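PDB 5BQ3: rhamnose ABC transporter, rhamnose-binding protein from Actinomyces odontolyticus ATCC 17982, which probably binds rhamnose outside the cell membrane and hands it to an ABC transporter for uptake, as related periplasmic-type sugar-binding proteins do. Local coordinates for residues A[101-106]-A[111-116]; A[208-213]-A[231-236]. One frame throughout, in Å; residues are numbered along the deposited sequence.

Contact 1 of 2, residues A[101-106]-A[111-116]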
ATOM      1  N   PRO A 101      -0.262  20.203 -12.287  1.00 41.35           N
ATOM      2  CA  PRO A 101       0.344  21.482 -12.714  1.00 41.92           C
ATOM      3  C   PRO A 101       1.279  22.099 -11.667  1.00 44.04           C
ATOM      4  O   PRO A 101       2.287  22.695 -12.043  1.00 43.88           O
ATOM      5  CB  PRO A 101      -0.867  22.389 -12.959  1.00 45.26           C
ATOM      6  CG  PRO A 101      -2.005  21.480 -13.116  1.00 49.38           C
ATOM      7  CD  PRO A 101      -1.730  20.335 -12.209  1.00 43.18           C
ATOM      8  N   ALA A 102       0.954  21.946 -10.365  1.00 39.10           N
ATOM      9  CA  ALA A 102       1.759  22.457  -9.252  1.00 38.22           C
ATOM     10  C   ALA A 102       3.084  21.696  -9.142  1.00 39.83           C
ATOM     11  O   ALA A 102       4.114  22.312  -8.873  1.00 39.68           O
ATOM     12  CB  ALA A 102       0.982  22.358  -7.950  1.00 38.45           C
ATOM     13  N   LEU A 103       3.057  20.367  -9.384  1.00 34.68           N
ATOM     14  CA  LEU A 103       4.241  19.503  -9.348  1.00 32.95           C
ATOM     15  C   LEU A 103       5.135  19.727 -10.574  1.00 39.05           C
ATOM     16  O   LEU A 103       6.352  19.582 -10.472  1.00 38.90           O
ATOM     17  CB  LEU A 103       3.844  18.021  -9.247  1.00 31.19           C
ATOM     18  CG  LEU A 103       3.174  17.544  -7.953  1.00 33.84           C
ATOM     19  CD1 LEU A 103       2.738  16.095  -8.076  1.00 32.30           C
ATOM     20  CD2 LEU A 103       4.080  17.722  -6.748  1.00 34.93           C
ATOM     21  N   GLN A 104       4.536  20.078 -11.729  1.00 37.61           N
ATOM     22  CA  GLN A 104       5.266  20.365 -12.967  1.00 38.64           C
ATOM     23  C   GLN A 104       6.002  21.702 -12.846  1.00 45.16           C
ATOM     24  O   GLN A 104       7.087  21.853 -13.410  1.00 45.98           O
ATOM     25  CB  GLN A 104       4.324  20.360 -14.176  1.00 40.63           C
ATOM     26  CG  GLN A 104       3.997  18.950 -14.665  1.00 40.93           C
ATOM     27  CD  GLN A 104       3.009  18.925 -15.802  1.00 48.77           C
ATOM     28  OE1 GLN A 104       1.986  19.607 -15.785  1.00 44.87           O
ATOM     29  NE2 GLN A 104       3.268  18.090 -16.793  1.00 36.28           N
ATOM     30  N   ASP A 105       5.428  22.650 -12.076  1.00 42.65           N
ATOM     31  CA  ASP A 105       6.024  23.957 -11.784  1.00 43.52           C
ATOM     32  C   ASP A 105       7.191  23.798 -10.809  1.00 45.99           C
ATOM     33  O   ASP A 105       8.101  24.625 -10.804  1.00 46.72           O
ATOM     34  CB  ASP A 105       4.976  24.926 -11.211  1.00 46.52           C
ATOM     35  CG  ASP A 105       4.042  25.563 -12.226  1.00 59.58           C
ATOM     36  OD1 ASP A 105       4.426  25.658 -13.420  1.00 60.98           O
ATOM     37  OD2 ASP A 105       2.952  26.022 -11.818  1.00 67.56           O
ATOM     38  N   ALA A 106       7.158  22.734  -9.985  1.00 40.60           N
ATOM     39  CA  ALA A 106       8.220  22.408  -9.035  1.00 39.31           C
ATOM     40  C   ALA A 106       9.440  21.876  -9.786  1.00 43.64           C
ATOM     41  O   ALA A 106      10.560  22.308  -9.510  1.00 44.06           O
ATOM     42  CB  ALA A 106       7.725  21.386  -8.020  1.00 38.29           C
ATOM     43  N   THR A 111      13.120  21.534  -8.358  1.00 39.54           N
ATOM     44  CA  THR A 111      12.720  20.642  -7.269  1.00 37.77           C
ATOM     45  C   THR A 111      12.560  19.217  -7.807  1.00 40.67           C
ATOM     46  O   THR A 111      11.914  19.007  -8.837  1.00 40.64           O
ATOM     47  CB  THR A 111      11.425  21.159  -6.598  1.00 43.77           C
ATOM     48  OG1 THR A 111      11.608  22.520  -6.199  1.00 46.26           O
ATOM     49  CG2 THR A 111      10.990  20.316  -5.399  1.00 38.90           C
ATOM     50  N   LYS A 112      13.157  18.241  -7.105  1.00 35.91           N
ATOM     51  CA  LYS A 112      13.053  16.829  -7.464  1.00 34.21           C
ATOM     52  C   LYS A 112      11.758  16.301  -6.860  1.00 36.31           C
ATOM     53  O   LYS A 112      11.593  16.327  -5.639  1.00 35.67           O
ATOM     54  CB  LYS A 112      14.292  16.036  -7.000  1.00 35.69           C
ATOM     55  CG  LYS A 112      15.632  16.551  -7.547  1.00 43.58           C
ATOM     56  CD  LYS A 112      15.847  16.248  -9.028  1.00 48.91           C
ATOM     57  CE  LYS A 112      17.026  17.003  -9.584  1.00 57.91           C
ATOM     58  NZ  LYS A 112      17.175  16.785 -11.045  1.00 68.34           N
ATOM     59  N   VAL A 113      10.807  15.905  -7.719  1.00 32.15           N
ATOM     60  CA  VAL A 113       9.489  15.431  -7.286  1.00 30.80           C
ATOM     61  C   VAL A 113       9.460  13.900  -7.259  1.00 34.01           C
ATOM     62  O   VAL A 113       9.679  13.243  -8.276  1.00 33.28           O
ATOM     63  CB  VAL A 113       8.334  16.023  -8.144  1.00 34.35           C
ATOM     64  CG1 VAL A 113       6.982  15.439  -7.742  1.00 33.24           C
ATOM     65  CG2 VAL A 113       8.304  17.546  -8.049  1.00 34.80           C
ATOM     66  N   VAL A 114       9.182  13.350  -6.069  1.00 30.92           N
ATOM     67  CA  VAL A 114       9.062  11.917  -5.809  1.00 30.14           C
ATOM     68  C   VAL A 114       7.657  11.661  -5.254  1.00 33.45           C
ATOM     69  O   VAL A 114       7.270  12.279  -4.266  1.00 32.81           O
ATOM     70  CB  VAL A 114      10.182  11.403  -4.854  1.00 33.93           C
ATOM     71  CG1 VAL A 114       9.970   9.940  -4.470  1.00 32.95           C
ATOM     72  CG2 VAL A 114      11.566  11.597  -5.467  1.00 34.57           C
ATOM     73  N   THR A 115       6.888  10.782  -5.903  1.00 29.87           N
ATOM     74  CA  THR A 115       5.551  10.427  -5.428  1.00 28.89           C
ATOM     75  C   THR A 115       5.625   9.072  -4.729  1.00 32.50           C
ATOM     76  O   THR A 115       6.426   8.231  -5.121  1.00 32.51           O
ATOM     77  CB  THR A 115       4.506  10.449  -6.556  1.00 35.27           C
ATOM     78  OG1 THR A 115       4.954   9.646  -7.645  1.00 36.43           O
ATOM     79  CG2 THR A 115       4.186  11.856  -7.037  1.00 33.69           C
ATOM     80  N   PHE A 116       4.821   8.873  -3.673  1.00 28.76           N
ATOM     81  CA  PHE A 116       4.781   7.614  -2.924  1.00 27.98           C
ATOM     82  C   PHE A 116       3.338   7.294  -2.496  1.00 33.33           C
ATOM     83  O   PHE A 116       2.522   8.206  -2.388  1.00 33.56           O
ATOM     84  CB  PHE A 116       5.778   7.603  -1.732  1.00 29.55           C
ATOM     85  CG  PHE A 116       5.647   8.543  -0.544  1.00 30.95           C
ATOM     86  CD1 PHE A 116       4.813   9.657  -0.593  1.00 33.90           C
ATOM     87  CD2 PHE A 116       6.389   8.330   0.613  1.00 32.87           C
ATOM     88  CE1 PHE A 116       4.705  10.521   0.501  1.00 35.19           C
ATOM     89  CE2 PHE A 116       6.281   9.197   1.707  1.00 35.89           C
ATOM     90  CZ  PHE A 116       5.445  10.290   1.641  1.00 34.14           C
TER
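Ala106 and Val113 meet where helix 100-109 lies against strand 112-116, with the methyl CB of Ala106 3.9 Å from Val113 CG2. The two branches of Val113 have different partners. CG1, set anti to the backbone N (chi1 176°), reaches Leu103 CD2 at 3.8 Å, and the two side chains cross at about a right angle. CG2, the other branch, lies against the Ala106 methyl and 3.7 Å from the backbone O of Leu103, one turn earlier in the helix. Val113 is thus applied to successive turns of the helix, while Leu103 also touches Leu89 and Ile91 of strand 88-91 and Ile78 of helix 75-83.

The polar link is made by the backbone: Thr111 N donates to Ala106 O at 2.9 Å, with an N-H...O angle of 151° and the donor tilted 34° from the carbonyl plane. It spans the turn between helix and strand. The Thr111 side chain approaches the same helix residue, CB to CB 4.0 Å from Ala106, but its OG1 bonds to Thr86 O.

Strand 88-91, helix 100-109 and strand 112-116 form a right-handed beta-alpha-beta crossover, of which this is the returning half. Its chemistry is a buried aliphatic layer beside one backbone hydrogen bond, which gives the late helical carbonyl of Ala106 a partner within the connection itself.

Contact 2 of 2, residues A[208-213]-A[231-236]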
ATOM      1  N   GLY A 208     -24.713 -13.085   4.535  1.00 44.11           N
ATOM      2  CA  GLY A 208     -25.412 -13.660   3.390  1.00 44.02           C
ATOM      3  C   GLY A 208     -24.574 -14.651   2.604  1.00 46.91           C
ATOM      4  O   GLY A 208     -25.121 -15.556   1.966  1.00 47.50           O
ATOM      5  N   LEU A 209     -23.237 -14.482   2.651  1.00 41.41           N
ATOM      6  CA  LEU A 209     -22.242 -15.331   1.990  1.00 40.10           C
ATOM      7  C   LEU A 209     -22.287 -16.758   2.548  1.00 42.97           C
ATOM      8  O   LEU A 209     -22.252 -17.713   1.773  1.00 42.42           O
ATOM      9  CB  LEU A 209     -20.843 -14.716   2.191  1.00 39.31           C
ATOM     10  CG  LEU A 209     -19.737 -15.044   1.190  1.00 43.41           C
ATOM     11  CD1 LEU A 209     -20.125 -14.654  -0.225  1.00 43.68           C
ATOM     12  CD2 LEU A 209     -18.463 -14.316   1.563  1.00 44.94           C
ATOM     13  N   LEU A 210     -22.395 -16.897   3.885  1.00 39.27           N
ATOM     14  CA  LEU A 210     -22.474 -18.188   4.567  1.00 39.27           C
ATOM     15  C   LEU A 210     -23.888 -18.773   4.471  1.00 43.87           C
ATOM     16  O   LEU A 210     -24.058 -19.976   4.666  1.00 44.73           O
ATOM     17  CB  LEU A 210     -22.033 -18.069   6.044  1.00 39.56           C
ATOM     18  CG  LEU A 210     -20.530 -18.256   6.389  1.00 43.22           C
ATOM     19  CD1 LEU A 210     -19.966 -19.574   5.865  1.00 42.99           C
ATOM     20  CD2 LEU A 210     -19.683 -17.069   5.966  1.00 44.55           C
ATOM     21  N   GLN A 211     -24.893 -17.931   4.160  1.00 40.02           N
ATOM     22  CA  GLN A 211     -26.283 -18.352   3.977  1.00 40.47           C
ATOM     23  C   GLN A 211     -26.457 -18.999   2.599  1.00 43.90           C
ATOM     24  O   GLN A 211     -27.106 -20.039   2.494  1.00 44.55           O
ATOM     25  CB  GLN A 211     -27.246 -17.165   4.148  1.00 42.36           C
ATOM     26  CG  GLN A 211     -27.534 -16.821   5.610  1.00 59.00           C
ATOM     27  CD  GLN A 211     -28.304 -15.532   5.813  1.00 78.61           C
ATOM     28  OE1 GLN A 211     -28.758 -14.870   4.867  1.00 75.37           O
ATOM     29  NE2 GLN A 211     -28.468 -15.144   7.069  1.00 68.67           N
ATOM     30  N   ALA A 212     -25.855 -18.391   1.555  1.00 39.54           N
ATOM     31  CA  ALA A 212     -25.898 -18.864   0.167  1.00 39.29           C
ATOM     32  C   ALA A 212     -24.869 -19.968  -0.096  1.00 42.88           C
ATOM     33  O   ALA A 212     -25.106 -20.825  -0.947  1.00 42.82           O
ATOM     34  CB  ALA A 212     -25.667 -17.702  -0.785  1.00 39.46           C
ATOM     35  N   HIS A 213     -23.726 -19.937   0.616  1.00 39.56           N
ATOM     36  CA  HIS A 213     -22.648 -20.926   0.481  1.00 39.28           C
ATOM     37  C   HIS A 213     -22.220 -21.436   1.875  1.00 44.07           C
ATOM     38  O   HIS A 213     -21.206 -20.973   2.406  1.00 43.34           O
ATOM     39  CB  HIS A 213     -21.452 -20.334  -0.288  1.00 38.87           C
ATOM     40  CG  HIS A 213     -21.793 -19.826  -1.655  1.00 42.21           C
ATOM     41  ND1 HIS A 213     -22.134 -18.502  -1.868  1.00 43.56           N
ATOM     42  CD2 HIS A 213     -21.832 -20.482  -2.838  1.00 44.37           C
ATOM     43  CE1 HIS A 213     -22.370 -18.396  -3.165  1.00 43.15           C
ATOM     44  NE2 HIS A 213     -22.196 -19.561  -3.790  1.00 44.01           N
ATOM     45  N   ALA A 231     -14.388 -10.767   9.921  1.00 36.84           N
ATOM     46  CA  ALA A 231     -13.774 -11.349  11.114  1.00 37.75           C
ATOM     47  C   ALA A 231     -14.704 -11.217  12.313  1.00 44.19           C
ATOM     48  O   ALA A 231     -14.802 -12.152  13.107  1.00 45.49           O
ATOM     49  CB  ALA A 231     -12.446 -10.676  11.404  1.00 38.35           C
ATOM     50  N   ARG A 232     -15.421 -10.074  12.417  1.00 41.06           N
ATOM     51  CA  ARG A 232     -16.379  -9.805  13.487  1.00 42.35           C
ATOM     52  C   ARG A 232     -17.580 -10.747  13.376  1.00 46.41           C
ATOM     53  O   ARG A 232     -18.110 -11.171  14.405  1.00 48.05           O
ATOM     54  CB  ARG A 232     -16.829  -8.338  13.458  1.00 43.00           C
ATOM     55  CG  ARG A 232     -17.412  -7.860  14.788  1.00 54.31           C
ATOM     56  CD  ARG A 232     -17.645  -6.363  14.835  1.00 58.97           C
ATOM     57  NE  ARG A 232     -18.781  -5.952  14.010  1.00 59.24           N
ATOM     58  CZ  ARG A 232     -18.673  -5.298  12.859  1.00 69.36           C
ATOM     59  NH1 ARG A 232     -17.476  -4.967  12.385  1.00 56.50           N
ATOM     60  NH2 ARG A 232     -19.757  -4.963  12.176  1.00 53.57           N
ATOM     61  N   TYR A 233     -17.985 -11.095  12.137  1.00 41.30           N
ATOM     62  CA  TYR A 233     -19.095 -12.014  11.891  1.00 41.39           C
ATOM     63  C   TYR A 233     -18.698 -13.454  12.226  1.00 45.08           C
ATOM     64  O   TYR A 233     -19.445 -14.128  12.934  1.00 45.44           O
ATOM     65  CB  TYR A 233     -19.609 -11.918  10.437  1.00 41.61           C
ATOM     66  CG  TYR A 233     -20.562 -13.035  10.063  1.00 44.14           C
ATOM     67  CD1 TYR A 233     -21.865 -13.061  10.556  1.00 47.57           C
ATOM     68  CD2 TYR A 233     -20.149 -14.090   9.255  1.00 44.25           C
ATOM     69  CE1 TYR A 233     -22.732 -14.110  10.251  1.00 49.42           C
ATOM     70  CE2 TYR A 233     -21.007 -15.144   8.944  1.00 45.63           C
ATOM     71  CZ  TYR A 233     -22.301 -15.147   9.439  1.00 55.87           C
ATOM     72  OH  TYR A 233     -23.158 -16.176   9.124  1.00 59.04           O
ATOM     73  N   LEU A 234     -17.547 -13.925  11.697  1.00 41.24           N
ATOM     74  CA  LEU A 234     -17.051 -15.291  11.884  1.00 42.01           C
ATOM     75  C   LEU A 234     -16.773 -15.627  13.353  1.00 49.54           C
ATOM     76  O   LEU A 234     -17.118 -16.728  13.782  1.00 50.07           O
ATOM     77  CB  LEU A 234     -15.796 -15.551  11.038  1.00 40.85           C
ATOM     78  CG  LEU A 234     -16.017 -15.677   9.528  1.00 43.93           C
ATOM     79  CD1 LEU A 234     -14.756 -15.355   8.773  1.00 42.92           C
ATOM     80  CD2 LEU A 234     -16.518 -17.059   9.150  1.00 46.30           C
ATOM     81  N   SER A 235     -16.196 -14.680  14.125  1.00 48.22           N
ATOM     82  CA  SER A 235     -15.877 -14.861  15.548  1.00 50.45           C
ATOM     83  C   SER A 235     -17.132 -15.015  16.424  1.00 57.69           C
ATOM     84  O   SER A 235     -17.072 -15.690  17.453  1.00 59.08           O
ATOM     85  CB  SER A 235     -15.042 -13.695  16.064  1.00 53.86           C
ATOM     86  OG  SER A 235     -15.725 -12.463  15.910  1.00 61.92           O
ATOM     87  N   THR A 236     -18.256 -14.389  16.016  1.00 55.00           N
ATOM     88  CA  THR A 236     -19.529 -14.425  16.748  1.00 56.78           C
ATOM     89  C   THR A 236     -20.459 -15.545  16.238  1.00 61.32           C
ATOM     90  O   THR A 236     -21.497 -15.796  16.855  1.00 62.56           O
ATOM     91  CB  THR A 236     -20.237 -13.057  16.670  1.00 65.39           C
ATOM     92  OG1 THR A 236     -20.393 -12.670  15.302  1.00 63.74           O
ATOM     93  CG2 THR A 236     -19.504 -11.967  17.450  1.00 64.06           C
TER
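Leu210 and Tyr233 carry the packing between the end of helix 199-212 and the last turns of helix 224-236, a worked example of two helices joined through side chains while their backbones stay well apart. The nearest CA atoms, those of Leu210 and Leu234, are 9.6 Å from each other.

The apolar interactions come first. Leu210 CD2 lies 3.8 Å from Tyr233 CE2, at the edge of the ring and near its plane, so the leucine methyl meets the rim of the aromatic group instead of covering a face. Further along that rim the phenol OH comes 3.8 Å from Leu210 CB, so the two side chains run across each other at a slant, with the phenol end near the root of the leucine and the ring edge near its methyl. Tyr233 has its CG anti to the backbone N (chi1 169°), a setting that carries the ring across the gap. Leu234 adds a looser approach, its CD2 4.5 Å from the same CD2 of Leu210.

Within these two segments the polar bonds are all internal; none crosses between them. Ser235 OG donates to Ala231 O at 3.0 Å, in the carbonyl plane and on a lone pair. Since Ser235 N also bonds to this oxygen, two donors from one residue grip Ala231 O. At the other helix end, His213 N closes a backbone bond to Leu209 O.

Around this join, Leu210 and Leu234 both touch Tyr239 in the loop before strand 244-247, and Tyr233 also packs on Gln207 of helix 199-212. Outside the contact, a salt bridge from Arg232 to Asp199 is a polar tie between the same two helices. Leu209 faces strand 187-194, whereas Ala231 and Ser235 pack on Phe257 of helix 251-260.

In the fold
The two contacts follow one another in series along the chain and fall on opposite sides of its centre, with their own centres about 46 Å apart and their nearest atoms about 28 Å apart. Contact 1 belongs to the six-stranded parallel sheet, where it joins a helix to strand 112-116. Contact 2 joins helices 199-212 and 224-236, which flank strand 218-221 in sequence, beside the four-stranded parallel sheet. These sheets mark the two alpha/beta lobes of a periplasmic binding protein. Each contact is thus internal to one lobe; in this family, sugar is generally held in the cleft between the lobes.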